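Local coordinates for protein peptidase S15/CocE/NonD (Thaumarchaeota archaeon SCGC AB-539-E09, PDB 4PF1) that probably acts as a serine aminopeptidase of the S15 family, using an alpha/beta-hydrolase domain to cleave residues from the N-terminal end of peptides, at residues Val87-Asn91 and Ile100-Gln104. Sequence-based numbering, arbitrary orientation.
Sequences VPQMN and IIVYQ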
loop_
_atom_site.group_PDB
_atom_site.type_symbol
_atom_site.label_atom_id
_atom_site.label_comp_id
_atom_site.label_asym_id
_atom_site.label_seq_id
_atom_site.Cartn_x
_atom_site.Cartn_y
_atom_site.Cartn_z
ATOM N N VAL A 87 -5.421 22.959 16.125
ATOM C CA VAL A 87 -5.838 23.889 15.073
ATOM C C VAL A 87 -5.755 23.265 13.665
ATOM O O VAL A 87 -4.888 22.417 13.421
ATOM C CB VAL A 87 -5.021 25.215 15.132
ATOM C CG1 VAL A 87 -5.334 25.993 16.402
ATOM C CG2 VAL A 87 -3.517 24.964 15.003
ATOM N N PRO A 88 -6.588 23.736 12.690
ATOM C CA PRO A 88 -6.421 23.261 11.302
ATOM C C PRO A 88 -5.029 23.629 10.779
ATOM O O PRO A 88 -4.433 24.598 11.265
ATOM C CB PRO A 88 -7.526 24.005 10.536
ATOM C CG PRO A 88 -8.508 24.433 11.593
ATOM C CD PRO A 88 -7.658 24.751 12.777
ATOM N N GLN A 89 -4.497 22.850 9.820
ATOM C CA GLN A 89 -3.163 23.072 9.239
ATOM C C GLN A 89 -3.004 24.500 8.691
ATOM O O GLN A 89 -1.897 25.026 8.687
ATOM C CB GLN A 89 -2.864 22.038 8.138
ATOM C CG GLN A 89 -2.546 20.650 8.686
ATOM C CD GLN A 89 -2.893 19.555 7.710
ATOM O OE1 GLN A 89 -4.068 19.256 7.462
ATOM N NE2 GLN A 89 -1.875 18.910 7.160
ATOM N N MET A 90 -4.118 25.135 8.284
ATOM C CA MET A 90 -4.150 26.516 7.796
ATOM C C MET A 90 -3.556 27.487 8.828
ATOM O O MET A 90 -2.877 28.439 8.448
ATOM C CB MET A 90 -5.599 26.916 7.462
ATOM C CG MET A 90 -5.745 28.341 6.933
ATOM S SD MET A 90 -7.467 28.819 6.638
ATOM C CE MET A 90 -8.101 28.823 8.304
ATOM N N ASN A 91 -3.789 27.220 10.128
ATOM C CA ASN A 91 -3.330 28.067 11.231
ATOM C C ASN A 91 -1.941 27.667 11.786
ATOM O O ASN A 91 -1.578 28.136 12.867
ATOM C CB ASN A 91 -4.359 28.050 12.370
ATOM C CG ASN A 91 -5.658 28.713 12.024
ATOM O OD1 ASN A 91 -6.604 28.069 11.568
ATOM N ND2 ASN A 91 -5.744 30.017 12.256
ATOM N N ILE A 100 -3.671 34.683 18.782
ATOM C CA ILE A 100 -4.887 34.161 19.388
ATOM C C ILE A 100 -5.722 33.625 18.218
ATOM O O ILE A 100 -5.932 34.345 17.239
ATOM C CB ILE A 100 -5.625 35.231 20.248
ATOM C CG1 ILE A 100 -4.879 35.470 21.581
ATOM C CG2 ILE A 100 -7.085 34.827 20.503
ATOM C CD1 ILE A 100 -5.037 36.881 22.167
ATOM N N ILE A 101 -6.094 32.338 18.265
ATOM C CA ILE A 101 -6.856 31.718 17.180
ATOM C C ILE A 101 -8.319 31.588 17.608
ATOM O O ILE A 101 -8.616 30.982 18.642
ATOM C CB ILE A 101 -6.233 30.367 16.737
ATOM C CG1 ILE A 101 -4.755 30.565 16.308
ATOM C CG2 ILE A 101 -7.059 29.729 15.601
ATOM C CD1 ILE A 101 -3.859 29.425 16.590
ATOM N N VAL A 102 -9.228 32.199 16.826
ATOM C CA VAL A 102 -10.653 32.226 17.144
ATOM C C VAL A 102 -11.485 31.597 16.018
ATOM O O VAL A 102 -11.370 32.002 14.858
ATOM C CB VAL A 102 -11.139 33.674 17.459
ATOM C CG1 VAL A 102 -12.633 33.707 17.742
ATOM C CG2 VAL A 102 -10.364 34.283 18.624
ATOM N N TYR A 103 -12.351 30.636 16.381
ATOM C CA TYR A 103 -13.297 29.997 15.465
ATOM C C TYR A 103 -14.699 30.213 15.978
ATOM O O TYR A 103 -14.974 29.954 17.154
ATOM C CB TYR A 103 -12.997 28.499 15.292
ATOM C CG TYR A 103 -12.007 28.220 14.187
ATOM C CD1 TYR A 103 -10.654 28.517 14.342
ATOM C CD2 TYR A 103 -12.422 27.683 12.971
ATOM C CE1 TYR A 103 -9.743 28.299 13.313
ATOM C CE2 TYR A 103 -11.514 27.436 11.943
ATOM C CZ TYR A 103 -10.177 27.751 12.117
ATOM O OH TYR A 103 -9.280 27.538 11.105
ATOM N N GLN A 104 -15.582 30.728 15.122
ATOM C CA GLN A 104 -16.947 31.018 15.531
ATOM C C GLN A 104 -17.949 30.306 14.645
ATOM O O GLN A 104 -17.810 30.329 13.419
ATOM C CB GLN A 104 -17.199 32.541 15.508
ATOM C CG GLN A 104 -18.612 32.948 15.942
ATOM C CD GLN A 104 -18.859 34.418 15.765
ATOM O OE1 GLN A 104 -18.967 34.926 14.642
ATOM N NE2 GLN A 104 -19.002 35.126 16.872
#
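Tyr-103 and Ile-101 lie on strand 100-105 of the alpha/beta-hydrolase sheet, between strands 46-54 and 60-67. Alternation along the strand sends both side chains toward the turn at 87-91, while Val-102 between them points away. Asn-91, just before helix 92-96, touches both. The hydroxyl of Tyr-103 donates a hydrogen bond to it, with OH 2.8 Å from Asn-91 OD1. Asn-91 OD1 lies at the edge of the Tyr-103 ring, near its plane. Pro-88 CG and Met-90 CE crowd the same hydroxyl, at 3.2 and 3.3 Å from Tyr-103 OH. Ile-101 packs two residues earlier on the strand: its CD1 is 3.7 Å from Val-87 CG1, and its CG2 is 3.6 Å from Asn-91 ND2. The turn is held by Asn-91 N bonding to Pro-88 O at 2.9 Å. Helix 71-74 also covers Tyr-103, through Ala-71 and Arg-74. The contact thus joins a connecting loop to the central sheet. Its chemistry is mostly apolar, and its single hydrogen bond gives the buried tyrosine hydroxyl a polar partner.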